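Side-chain contacts in transcriptional regulator, TetR family (Vibrio parahaemolyticus, PDB 3HE0), which probably binds DNA at regulatory sites through an N-terminal helix-turn-helix and controls transcription as a TetR-family regulator: residues A[136-141]-A[145-150]; A[78-81]-A[86-89]; A[67-72]-A[101-106]; A[89-94]-A[131-136]. All blocks are in the same frame, centred on the assembly; numbering follows the deposited sequence.

How the contacts relate
Contacts 1, 2 and 4 cluster on one side of the chain's centre; contact 3 sits only about 4 Å from that centre. Between centres, contacts 2 and 4 are about 7 Å apart and share helix 84-97, contacts 1 and 4 are about 13 Å apart and share helix 132-143, and contact 3 is about 14 Å from contact 4. Along the chain, contact 2 is nested inside the loop that contact 3 closes, contacts 3 and 4 interleave, and contact 1 comes last. Helix 55-74 meets helix 102-107 near the middle of the molecule, while helices 84-97 and 132-143 pack together within the all-helical C-terminal part of this two-chain TetR-type assembly.

Contact 1: residues A[136-141]-A[145-150]; sequences RLFNQG and GVFKPL
The ring of Phe147 lies against the last turns of helix 132-143, its closest atom being CD2, 3.4 Å from Gly141 CA. The same ring turns its edge to the backbone: Phe147 CE2 is 3.5 Å from Leu137 O, and Phe138 O lies at the rim in the ring plane. Phe138 completes the aromatic pair as an offset edge-to-face arrangement, its edge directed at the Phe147 face, with centroids 5.9 Å apart and planes at 63°. Here Phe138 CD1 comes to 3.9 Å from Phe147 CE2, while Leu137 adds a looser touch through CG. Gly141, with no side chain, lets the Phe147 ring lie directly on its CA. The turn behind the ring is a Schellman motif: Gly145 takes a positive phi of 74° as the helix ends, and the chain folds back over its final turn. Gly141 O is gripped by two backbone donors. Val146 N, at 2.9 Å from Gly141 O, arrives almost in line with the carbonyl bond, whereas Phe147 N, 3.2 Å from Gly141 O, comes from above the carbonyl plane along a straighter N-H path. With CG of Phe147 anti to its carbonyl carbon (chi1 -66°), the ring swings from this fixed backbone in toward the helix. Farther out, Trp190 meets Phe147 edge-to-face and Ile193 packs on both phenylalanines, so helix 179-193 joins the cluster. Lys148 leaves the backbone pointing away from the helix, and its NZ forms a salt bridge to Asp191 of the second subunit.

Contact 2: residues A[78-81]-A[86-89]; sequences VNDD and ERYR. Unlike the reference sequence in segment 86-89: Arg87 (reference Cys).
Val78 and Arg87 bring the two backbones closest, 5.8 Å between Val78 CA and Arg87 CA, where the loop after helix 55-74, extended at Val78 and Asn79, runs beside the early part of helix 84-97. The side chain of Arg87, which replaces the cysteine of the reference sequence, spans the gap. Its aliphatic portion crosses Val78 at about a right angle, with Arg87 CG 3.8 Å from Val78 CG1, and its CD rests 3.5 Å from Asn79 O. Beyond CD the chain bends (chi3 -98°), and this turn brings one guanidinium face beneath Asp80 O, which stands 3.8 Å above the plane and offset toward the rim. Asp80 OD1 is 4.4 Å from Arg87 NH2, well out of the guanidinium plane, and is instead hydrogen-bonded to Gln133. The N-H groups of Arg87 are used around this contact: NE bonds to Met82 O within the same loop-helix connection, and NH1 makes a weak hydrogen bond to Gln140 of helix 132-143. Loop and helix are thus joined by aliphatic packing and by carbonyl oxygens lying close to a cation, an arrangement in which the field of Asp80 would probably favour the positive charge of Arg87 without pairing with it directly.

Contact 3: residues A[67-72]-A[101-106]; sequences AKRIAS and SNLNAI
Leu103 carries this contact, reaching from the short helix 102-107 to Arg69 and Ile70 on helix 55-74. Its main apolar partner across the segments is Ile70: Leu103 CB lies 3.7 Å from Ile70 CG1, and the two side chains slide past each other in opposite directions. Ile70 CD1 continues along the neighbouring helix to 4.0 Å from Leu103 O. Val66, on the same helix as Ile70, also touches Leu103. The second kind of contact is a methyl group over a cation. Leu103 CD2 sits above the centre of the Arg69 guanidinium, 3.5 Å from Arg69 CZ, while Leu103 CD1 is 3.8 Å from Arg69 CB. Arg69 gets there by bending at chi2 (-138°) and again at chi3, which lays the flat group across the leucine tip. A salt bridge from Arg69 NH1 to Glu21 fixes the far end of that group, and thereby ties helix 13-27 into the same corner. In TetR-type regulators the long helix that follows the DNA-binding motif leads into the C-terminal domain, and here its C-terminal turns meet helix 102-107, close to the centre of the chain. Hydrogen bonds within each segment set the framework. Ser101 is the N-cap of helix 102-107, its OG accepting from Asn104 N at 3.1 Å with an almost linear N-H path, and this holds the first turn that carries Leu103. On the other helix Ser72 OG gives its proton to Lys68 O, 2.8 Å away, approaching from the face of the carbonyl plane opposite to Ser72 N.

Contact 4: residues A[89-94]-A[131-136]; sequences RTMWLN and FAQVDR
Selenomethionine Met91 bridges helix 84-97 and helix 132-143 almost by itself, its methyl end pressed against one neighbour and its selenium against another. The tight spot is at Met91 CE, 3.5 Å from Gln133 CB and 3.8 Å from Gln133 C, where the extended side chain meets the start of helix 132-143 at about a right angle to Gln133. Selenium keeps a slightly wider spacing, with Met91 SE 3.9 Å from Val134 CG2. Straightness past CG explains this reach: chi2 is 175° and chi3 is 177°, so the methyl is carried outward to span helix backbones whose nearest CA atoms, those of Met91 and Val134, are 8.4 Å apart. Phe160 packs on both Met91 and Val134, making helix 160-171 a third wall of the buried part, and Val78 from the preceding loop also touches Met91. A sulfate, probably from the crystallisation liquor, lies near the Val134 side chain. The other side of the contact is looser and more polar. Partly exposed Gln133 offers Met91 its CB and its backbone carbonyl group, while its amide turns to Asp80, with NE2 hydrogen-bonded to Asp80 OD1. Arg136, one turn further on, has a long, weak ion pair with the same aspartate. The arrangement is helix-helix packing of 84-97 against 132-143, with helix 160-171 alongside, within the all-helical C-terminal domain of a TetR-family regulator.

Contact 1: residues A[136-141]-A[145-150]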
loop_
_atom_site.group_PDB
_atom_site.type_symbol
_atom_site.label_atom_id
_atom_site.label_comp_id
_atom_site.label_asym_id
_atom_site.label_seq_id
_atom_site.Cartn_x
_atom_site.Cartn_y
_atom_site.Cartn_z
ATOM N N ARG A 136 -13.286 18.302 2.119
ATOM C CA ARG A 136 -14.034 19.282 2.903
ATOM C C ARG A 136 -13.613 19.219 4.367
ATOM O O ARG A 136 -13.397 20.271 4.997
ATOM C CB ARG A 136 -15.540 19.093 2.762
ATOM C CG ARG A 136 -16.314 20.366 3.040
ATOM C CD ARG A 136 -17.803 20.090 2.977
ATOM N NE ARG A 136 -18.627 21.281 2.735
ATOM C CZ ARG A 136 -18.753 21.920 1.561
ATOM N NH1 ARG A 136 -19.556 22.989 1.466
ATOM N NH2 ARG A 136 -18.077 21.509 0.481
ATOM N N LEU A 137 -13.439 17.997 4.885
ATOM C CA LEU A 137 -12.845 17.792 6.206
ATOM C C LEU A 137 -11.506 18.545 6.347
ATOM O O LEU A 137 -11.316 19.356 7.259
ATOM C CB LEU A 137 -12.635 16.296 6.486
ATOM C CG LEU A 137 -11.829 15.965 7.747
ATOM C CD1 LEU A 137 -12.593 16.268 9.041
ATOM C CD2 LEU A 137 -11.406 14.539 7.770
ATOM N N PHE A 138 -10.569 18.260 5.461
ATOM C CA PHE A 138 -9.215 18.829 5.606
ATOM C C PHE A 138 -9.257 20.369 5.388
ATOM O O PHE A 138 -8.616 21.133 6.132
ATOM C CB PHE A 138 -8.239 18.170 4.632
ATOM C CG PHE A 138 -7.869 16.739 4.974
ATOM C CD1 PHE A 138 -7.551 16.350 6.280
ATOM C CD2 PHE A 138 -7.812 15.772 3.979
ATOM C CE1 PHE A 138 -7.221 15.030 6.574
ATOM C CE2 PHE A 138 -7.449 14.439 4.278
ATOM C CZ PHE A 138 -7.160 14.080 5.563
ATOM N N ASN A 139 -10.038 20.829 4.409
ATOM C CA ASN A 139 -10.168 22.274 4.172
ATOM C C ASN A 139 -10.771 22.967 5.359
ATOM O O ASN A 139 -10.266 24.001 5.798
ATOM C CB ASN A 139 -10.991 22.595 2.924
ATOM C CG ASN A 139 -10.288 22.187 1.649
ATOM O OD1 ASN A 139 -9.054 22.098 1.596
ATOM N ND2 ASN A 139 -11.064 21.943 0.616
ATOM N N GLN A 140 -11.819 22.380 5.913
ATOM C CA GLN A 140 -12.490 22.986 7.035
ATOM C C GLN A 140 -11.587 23.024 8.255
ATOM O O GLN A 140 -11.466 24.058 8.936
ATOM C CB GLN A 140 -13.771 22.233 7.340
ATOM C CG GLN A 140 -14.597 22.924 8.359
ATOM C CD GLN A 140 -15.958 22.304 8.532
ATOM O OE1 GLN A 140 -16.431 21.546 7.671
ATOM N NE2 GLN A 140 -16.602 22.613 9.659
ATOM N N GLY A 141 -10.919 21.908 8.500
ATOM C CA GLY A 141 -9.947 21.833 9.561
ATOM C C GLY A 141 -8.864 22.872 9.461
ATOM O O GLY A 141 -8.479 23.442 10.476
ATOM N N GLY A 145 -8.052 26.397 11.782
ATOM C CA GLY A 145 -6.802 26.430 12.526
ATOM C C GLY A 145 -6.523 25.157 13.312
ATOM O O GLY A 145 -5.645 25.140 14.179
ATOM N N VAL A 146 -7.250 24.083 12.997
ATOM C CA VAL A 146 -7.122 22.819 13.709
ATOM C C VAL A 146 -6.030 21.975 13.109
ATOM O O VAL A 146 -5.174 21.455 13.827
ATOM C CB VAL A 146 -8.461 22.068 13.702
ATOM C CG1 VAL A 146 -8.280 20.607 14.121
ATOM C CG2 VAL A 146 -9.435 22.802 14.614
ATOM N N PHE A 147 -6.029 21.887 11.783
ATOM C CA PHE A 147 -5.052 21.071 11.044
ATOM C C PHE A 147 -3.815 21.848 10.605
ATOM O O PHE A 147 -3.866 23.050 10.386
ATOM C CB PHE A 147 -5.699 20.452 9.804
ATOM C CG PHE A 147 -6.767 19.444 10.105
ATOM C CD1 PHE A 147 -6.703 18.636 11.238
ATOM C CD2 PHE A 147 -7.796 19.235 9.213
ATOM C CE1 PHE A 147 -7.690 17.676 11.502
ATOM C CE2 PHE A 147 -8.776 18.274 9.471
ATOM C CZ PHE A 147 -8.726 17.502 10.631
ATOM N N LYS A 148 -2.694 21.132 10.512
ATOM C CA LYS A 148 -1.478 21.654 9.912
ATOM C C LYS A 148 -1.728 22.108 8.461
ATOM O O LYS A 148 -2.480 21.463 7.689
ATOM C CB LYS A 148 -0.375 20.574 9.892
ATOM C CG LYS A 148 0.054 19.950 11.259
ATOM C CD LYS A 148 1.420 19.195 11.125
ATOM C CE LYS A 148 1.948 18.579 12.428
ATOM N NZ LYS A 148 1.024 17.594 13.091
ATOM N N PRO A 149 -1.076 23.210 8.074
ATOM C CA PRO A 149 -1.348 23.812 6.782
ATOM C C PRO A 149 -0.657 23.097 5.627
ATOM O O PRO A 149 0.188 23.665 4.977
ATOM C CB PRO A 149 -0.828 25.250 6.964
ATOM C CG PRO A 149 0.307 25.098 7.952
ATOM C CD PRO A 149 -0.249 24.083 8.929
ATOM N N LEU A 150 -1.024 21.855 5.357
ATOM C CA LEU A 150 -0.313 21.084 4.354
ATOM C C LEU A 150 -1.322 20.781 3.285
ATOM O O LEU A 150 -2.525 20.799 3.556
ATOM C CB LEU A 150 0.270 19.800 4.989
ATOM C CG LEU A 150 1.296 20.016 6.120
ATOM C CD1 LEU A 150 1.749 18.683 6.743
ATOM C CD2 LEU A 150 2.537 20.820 5.655
#

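Contact 2: residues A[78-81]-A[86-89]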
loop_
_atom_site.group_PDB
_atom_site.type_symbol
_atom_site.label_atom_id
_atom_site.label_comp_id
_atom_site.label_asym_id
_atom_site.label_seq_id
_atom_site.Cartn_x
_atom_site.Cartn_y
_atom_site.Cartn_z
ATOM N N VAL A 78 -20.958 9.804 6.661
ATOM C CA VAL A 78 -20.434 11.115 7.023
ATOM C C VAL A 78 -21.471 12.169 6.684
ATOM O O VAL A 78 -22.029 12.150 5.599
ATOM C CB VAL A 78 -19.148 11.440 6.270
ATOM C CG1 VAL A 78 -18.664 12.827 6.629
ATOM C CG2 VAL A 78 -18.103 10.403 6.579
ATOM N N ASN A 79 -21.744 13.089 7.596
ATOM C CA ASN A 79 -22.344 14.342 7.155
ATOM C C ASN A 79 -21.588 15.527 7.693
ATOM O O ASN A 79 -21.013 15.488 8.800
ATOM C CB ASN A 79 -23.852 14.424 7.431
ATOM C CG ASN A 79 -24.176 14.678 8.869
ATOM O OD1 ASN A 79 -23.685 15.627 9.473
ATOM N ND2 ASN A 79 -25.057 13.851 9.427
ATOM N N ASP A 80 -21.591 16.591 6.898
ATOM C CA ASP A 80 -20.753 17.747 7.178
ATOM C C ASP A 80 -21.252 18.539 8.380
ATOM O O ASP A 80 -20.556 19.444 8.826
ATOM C CB ASP A 80 -20.607 18.620 5.928
ATOM C CG ASP A 80 -20.059 17.831 4.723
ATOM O OD1 ASP A 80 -19.547 16.694 4.899
ATOM O OD2 ASP A 80 -20.150 18.347 3.590
ATOM N N ASP A 81 -22.429 18.184 8.910
ATOM C CA ASP A 81 -22.887 18.696 10.208
ATOM C C ASP A 81 -22.106 18.173 11.410
ATOM O O ASP A 81 -21.970 18.886 12.401
ATOM C CB ASP A 81 -24.364 18.381 10.424
ATOM C CG ASP A 81 -25.261 19.094 9.437
ATOM O OD1 ASP A 81 -24.774 19.470 8.341
ATOM O OD2 ASP A 81 -26.455 19.279 9.763
ATOM N N GLU A 86 -15.241 13.688 14.504
ATOM C CA GLU A 86 -16.165 12.590 14.355
ATOM C C GLU A 86 -16.259 12.204 12.909
ATOM O O GLU A 86 -16.366 11.019 12.585
ATOM C CB GLU A 86 -17.556 12.974 14.901
ATOM C CG GLU A 86 -18.604 11.875 14.746
ATOM C CD GLU A 86 -18.075 10.478 15.178
ATOM O OE1 GLU A 86 -17.369 10.354 16.223
ATOM O OE2 GLU A 86 -18.353 9.498 14.441
ATOM N N ARG A 87 -16.272 13.198 12.027
ATOM C CA ARG A 87 -16.160 12.885 10.602
ATOM C C ARG A 87 -14.850 12.117 10.345
ATOM O O ARG A 87 -14.839 11.138 9.617
ATOM C CB ARG A 87 -16.203 14.149 9.746
ATOM C CG ARG A 87 -17.557 14.820 9.716
ATOM C CD ARG A 87 -17.559 15.965 8.745
ATOM N NE ARG A 87 -17.346 17.219 9.439
ATOM C CZ ARG A 87 -16.846 18.324 8.888
ATOM N NH1 ARG A 87 -16.711 19.410 9.630
ATOM N NH2 ARG A 87 -16.468 18.364 7.619
ATOM N N TYR A 88 -13.769 12.567 10.958
ATOM C CA TYR A 88 -12.479 11.896 10.799
ATOM C C TYR A 88 -12.578 10.436 11.259
ATOM O O TYR A 88 -12.210 9.520 10.522
ATOM C CB TYR A 88 -11.378 12.645 11.548
ATOM C CG TYR A 88 -10.039 11.954 11.465
ATOM C CD1 TYR A 88 -9.211 12.136 10.375
ATOM C CD2 TYR A 88 -9.617 11.089 12.456
ATOM C CE1 TYR A 88 -7.976 11.471 10.288
ATOM C CE2 TYR A 88 -8.372 10.434 12.380
ATOM C CZ TYR A 88 -7.574 10.632 11.295
ATOM O OH TYR A 88 -6.365 9.989 11.208
ATOM N N ARG A 89 -13.132 10.227 12.457
ATOM C CA ARG A 89 -13.234 8.888 13.024
ATOM C C ARG A 89 -14.086 7.989 12.153
ATOM O O ARG A 89 -13.770 6.804 11.985
ATOM C CB ARG A 89 -13.809 8.928 14.454
ATOM C CG ARG A 89 -13.899 7.547 15.153
ATOM C CD ARG A 89 -14.451 7.607 16.597
ATOM N NE ARG A 89 -13.433 8.116 17.501
ATOM C CZ ARG A 89 -13.323 9.381 17.907
ATOM N NH1 ARG A 89 -12.336 9.718 18.730
ATOM N NH2 ARG A 89 -14.196 10.317 17.505
#

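Contact 3: residues A[67-72]-A[101-106]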
loop_
_atom_site.group_PDB
_atom_site.type_symbol
_atom_site.label_atom_id
_atom_site.label_comp_id
_atom_site.label_asym_id
_atom_site.label_seq_id
_atom_site.Cartn_x
_atom_site.Cartn_y
_atom_site.Cartn_z
ATOM N N ALA A 67 -12.503 2.907 -7.799
ATOM C CA ALA A 67 -12.308 4.206 -7.132
ATOM C C ALA A 67 -13.650 4.809 -6.654
ATOM O O ALA A 67 -13.759 5.362 -5.547
ATOM C CB ALA A 67 -11.570 5.179 -8.059
ATOM N N LYS A 68 -14.690 4.672 -7.455
ATOM C CA LYS A 68 -15.963 5.292 -7.073
ATOM C C LYS A 68 -16.557 4.575 -5.869
ATOM O O LYS A 68 -17.126 5.187 -4.963
ATOM C CB LYS A 68 -16.935 5.295 -8.258
ATOM C CG LYS A 68 -18.357 5.882 -7.955
ATOM C CD LYS A 68 -18.309 7.207 -7.109
ATOM C CE LYS A 68 -19.238 8.320 -7.659
ATOM N NZ LYS A 68 -20.659 7.843 -7.907
ATOM N N ARG A 69 -16.426 3.262 -5.852
ATOM C CA ARG A 69 -16.979 2.484 -4.767
ATOM C C ARG A 69 -16.211 2.735 -3.463
ATOM O O ARG A 69 -16.812 2.919 -2.406
ATOM C CB ARG A 69 -16.956 1.005 -5.147
ATOM C CG ARG A 69 -17.895 0.670 -6.334
ATOM C CD ARG A 69 -18.607 -0.586 -6.082
ATOM N NE ARG A 69 -17.820 -1.736 -6.483
ATOM C CZ ARG A 69 -17.701 -2.871 -5.799
ATOM N NH1 ARG A 69 -16.971 -3.842 -6.321
ATOM N NH2 ARG A 69 -18.258 -3.041 -4.596
ATOM N N ILE A 70 -14.885 2.769 -3.569
ATOM C CA ILE A 70 -14.041 3.077 -2.423
ATOM C C ILE A 70 -14.468 4.444 -1.862
ATOM O O ILE A 70 -14.792 4.541 -0.669
ATOM C CB ILE A 70 -12.561 3.001 -2.782
ATOM C CG1 ILE A 70 -12.197 1.542 -3.043
ATOM C CG2 ILE A 70 -11.682 3.553 -1.628
ATOM C CD1 ILE A 70 -10.844 1.358 -3.725
ATOM N N ALA A 71 -14.598 5.445 -2.729
ATOM C CA ALA A 71 -14.980 6.798 -2.282
ATOM C C ALA A 71 -16.299 6.816 -1.532
ATOM O O ALA A 71 -16.407 7.461 -0.471
ATOM C CB ALA A 71 -15.000 7.792 -3.443
ATOM N N SER A 72 -17.307 6.097 -2.031
ATOM C CA SER A 72 -18.548 6.024 -1.281
ATOM C C SER A 72 -18.431 5.145 -0.029
ATOM O O SER A 72 -19.088 5.430 0.971
ATOM C CB SER A 72 -19.745 5.607 -2.150
ATOM O OG SER A 72 -19.317 4.823 -3.237
ATOM N N SER A 101 -11.374 -6.676 1.464
ATOM C CA SER A 101 -12.410 -6.603 0.442
ATOM C C SER A 101 -11.809 -6.742 -0.959
ATOM O O SER A 101 -10.595 -6.576 -1.149
ATOM C CB SER A 101 -13.130 -5.249 0.520
ATOM O OG SER A 101 -12.326 -4.193 -0.022
ATOM N N ASN A 102 -12.680 -7.020 -1.939
ATOM C CA ASN A 102 -12.313 -6.931 -3.353
ATOM C C ASN A 102 -11.775 -5.547 -3.760
ATOM O O ASN A 102 -10.868 -5.467 -4.581
ATOM C CB ASN A 102 -13.526 -7.240 -4.259
ATOM C CG ASN A 102 -13.761 -8.732 -4.465
ATOM O OD1 ASN A 102 -13.381 -9.565 -3.634
ATOM N ND2 ASN A 102 -14.390 -9.073 -5.584
ATOM N N LEU A 103 -12.381 -4.472 -3.238
ATOM C CA LEU A 103 -11.998 -3.112 -3.603
ATOM C C LEU A 103 -10.521 -2.915 -3.273
ATOM O O LEU A 103 -9.721 -2.489 -4.106
ATOM C CB LEU A 103 -12.863 -2.076 -2.870
ATOM C CG LEU A 103 -14.334 -2.027 -3.297
ATOM C CD1 LEU A 103 -15.086 -0.967 -2.505
ATOM C CD2 LEU A 103 -14.484 -1.790 -4.803
ATOM N N ASN A 104 -10.154 -3.269 -2.053
ATOM C CA ASN A 104 -8.754 -3.205 -1.673
ATOM C C ASN A 104 -7.903 -4.094 -2.566
ATOM O O ASN A 104 -6.836 -3.672 -3.045
ATOM C CB ASN A 104 -8.573 -3.619 -0.216
ATOM C CG ASN A 104 -8.780 -2.481 0.735
ATOM O OD1 ASN A 104 -9.506 -1.526 0.438
ATOM N ND2 ASN A 104 -8.141 -2.560 1.886
ATOM N N ALA A 105 -8.383 -5.317 -2.787
ATOM C CA ALA A 105 -7.629 -6.295 -3.561
ATOM C C ALA A 105 -7.266 -5.737 -4.965
ATOM O O ALA A 105 -6.108 -5.796 -5.415
ATOM C CB ALA A 105 -8.429 -7.604 -3.662
ATOM N N ILE A 106 -8.258 -5.145 -5.618
ATOM C CA ILE A 106 -8.115 -4.666 -6.984
ATOM C C ILE A 106 -7.218 -3.440 -7.071
ATOM O O ILE A 106 -6.349 -3.349 -7.952
ATOM C CB ILE A 106 -9.493 -4.318 -7.586
ATOM C CG1 ILE A 106 -10.325 -5.590 -7.741
ATOM C CG2 ILE A 106 -9.342 -3.638 -8.947
ATOM C CD1 ILE A 106 -11.815 -5.317 -7.773
#

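Contact 4: residues A[89-94]-A[131-136]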
loop_
_atom_site.group_PDB
_atom_site.type_symbol
_atom_site.label_atom_id
_atom_site.label_comp_id
_atom_site.label_asym_id
_atom_site.label_seq_id
_atom_site.Cartn_x
_atom_site.Cartn_y
_atom_site.Cartn_z
ATOM N N ARG A 89 -13.132 10.227 12.457
ATOM C CA ARG A 89 -13.234 8.888 13.024
ATOM C C ARG A 89 -14.086 7.989 12.153
ATOM O O ARG A 89 -13.770 6.804 11.985
ATOM C CB ARG A 89 -13.809 8.928 14.454
ATOM C CG ARG A 89 -13.899 7.547 15.153
ATOM C CD ARG A 89 -14.451 7.607 16.597
ATOM N NE ARG A 89 -13.433 8.116 17.501
ATOM C CZ ARG A 89 -13.323 9.381 17.907
ATOM N NH1 ARG A 89 -12.336 9.718 18.730
ATOM N NH2 ARG A 89 -14.196 10.317 17.505
ATOM N N THR A 90 -15.187 8.520 11.623
ATOM C CA THR A 90 -16.074 7.708 10.819
ATOM C C THR A 90 -15.338 7.163 9.591
ATOM O O THR A 90 -15.338 5.962 9.331
ATOM C CB THR A 90 -17.345 8.502 10.374
ATOM O OG1 THR A 90 -18.003 9.031 11.527
ATOM C CG2 THR A 90 -18.329 7.621 9.629
HETATM N N MSE A 91 -14.713 8.058 8.841
HETATM C CA MSE A 91 -14.016 7.686 7.624
HETATM C C MSE A 91 -12.853 6.756 7.946
HETATM O O MSE A 91 -12.610 5.798 7.220
HETATM C CB MSE A 91 -13.501 8.929 6.895
HETATM C CG MSE A 91 -14.616 9.746 6.283
HETATM SE SE MSE A 91 -13.942 11.399 5.512
HETATM C CE MSE A 91 -15.619 12.064 4.767
ATOM N N TRP A 92 -12.149 7.033 9.039
ATOM C CA TRP A 92 -10.998 6.209 9.433
ATOM C C TRP A 92 -11.485 4.779 9.629
ATOM O O TRP A 92 -10.874 3.841 9.153
ATOM C CB TRP A 92 -10.375 6.760 10.722
ATOM C CG TRP A 92 -9.013 6.278 11.024
ATOM C CD1 TRP A 92 -7.836 6.981 10.903
ATOM C CD2 TRP A 92 -8.655 4.990 11.527
ATOM N NE1 TRP A 92 -6.777 6.198 11.298
ATOM C CE2 TRP A 92 -7.262 4.974 11.689
ATOM C CE3 TRP A 92 -9.384 3.852 11.875
ATOM C CZ2 TRP A 92 -6.591 3.860 12.147
ATOM C CZ3 TRP A 92 -8.708 2.756 12.341
ATOM C CH2 TRP A 92 -7.326 2.768 12.472
ATOM N N LEU A 93 -12.610 4.623 10.320
ATOM C CA LEU A 93 -13.180 3.295 10.605
ATOM C C LEU A 93 -13.790 2.650 9.365
ATOM O O LEU A 93 -13.721 1.434 9.189
ATOM C CB LEU A 93 -14.229 3.370 11.718
ATOM C CG LEU A 93 -13.650 3.488 13.130
ATOM C CD1 LEU A 93 -14.772 3.687 14.160
ATOM C CD2 LEU A 93 -12.812 2.261 13.498
ATOM N N ASN A 94 -14.384 3.447 8.491
ATOM C CA ASN A 94 -14.793 2.903 7.189
ATOM C C ASN A 94 -13.569 2.342 6.446
ATOM O O ASN A 94 -13.642 1.300 5.783
ATOM C CB ASN A 94 -15.484 3.972 6.313
ATOM C CG ASN A 94 -16.859 4.384 6.839
ATOM O OD1 ASN A 94 -17.492 3.641 7.558
ATOM N ND2 ASN A 94 -17.319 5.588 6.465
ATOM N N PHE A 131 -13.586 12.151 -3.842
ATOM C CA PHE A 131 -13.402 12.223 -2.378
ATOM C C PHE A 131 -13.727 13.614 -1.824
ATOM O O PHE A 131 -12.983 14.165 -1.017
ATOM C CB PHE A 131 -11.969 11.790 -2.013
ATOM C CG PHE A 131 -11.713 10.344 -2.276
ATOM C CD1 PHE A 131 -12.030 9.388 -1.329
ATOM C CD2 PHE A 131 -11.227 9.922 -3.500
ATOM C CE1 PHE A 131 -11.847 8.023 -1.587
ATOM C CE2 PHE A 131 -11.040 8.549 -3.770
ATOM C CZ PHE A 131 -11.347 7.609 -2.798
ATOM N N ALA A 132 -14.857 14.174 -2.265
ATOM C CA ALA A 132 -15.199 15.559 -1.949
ATOM C C ALA A 132 -15.354 15.811 -0.449
ATOM O O ALA A 132 -14.943 16.866 0.048
ATOM C CB ALA A 132 -16.480 16.008 -2.731
ATOM N N GLN A 133 -15.925 14.850 0.281
ATOM C CA GLN A 133 -16.042 15.000 1.732
ATOM C C GLN A 133 -14.691 14.874 2.456
ATOM O O GLN A 133 -14.522 15.457 3.516
ATOM C CB GLN A 133 -17.093 14.052 2.323
ATOM C CG GLN A 133 -18.543 14.472 2.028
ATOM C CD GLN A 133 -19.538 13.673 2.850
ATOM O OE1 GLN A 133 -19.560 12.441 2.792
ATOM N NE2 GLN A 133 -20.359 14.366 3.630
ATOM N N VAL A 134 -13.706 14.184 1.883
ATOM C CA VAL A 134 -12.373 14.120 2.549
ATOM C C VAL A 134 -11.725 15.503 2.439
ATOM O O VAL A 134 -11.156 16.044 3.399
ATOM C CB VAL A 134 -11.446 13.046 1.930
ATOM C CG1 VAL A 134 -10.059 13.056 2.593
ATOM C CG2 VAL A 134 -12.088 11.680 2.057
ATOM N N ASP A 135 -11.844 16.099 1.260
ATOM C CA ASP A 135 -11.303 17.438 1.066
ATOM C C ASP A 135 -11.981 18.453 1.939
ATOM O O ASP A 135 -11.325 19.364 2.450
ATOM C CB ASP A 135 -11.407 17.858 -0.383
ATOM C CG ASP A 135 -10.351 17.214 -1.228
ATOM O OD1 ASP A 135 -9.135 17.227 -0.860
ATOM O OD2 ASP A 135 -10.753 16.683 -2.270
ATOM N N ARG A 136 -13.286 18.302 2.119
ATOM C CA ARG A 136 -14.034 19.282 2.903
ATOM C C ARG A 136 -13.613 19.219 4.367
ATOM O O ARG A 136 -13.397 20.271 4.997
ATOM C CB ARG A 136 -15.540 19.093 2.762
ATOM C CG ARG A 136 -16.314 20.366 3.040
ATOM C CD ARG A 136 -17.803 20.090 2.977
ATOM N NE ARG A 136 -18.627 21.281 2.735
ATOM C CZ ARG A 136 -18.753 21.920 1.561
ATOM N NH1 ARG A 136 -19.556 22.989 1.466
ATOM N NH2 ARG A 136 -18.077 21.509 0.481
#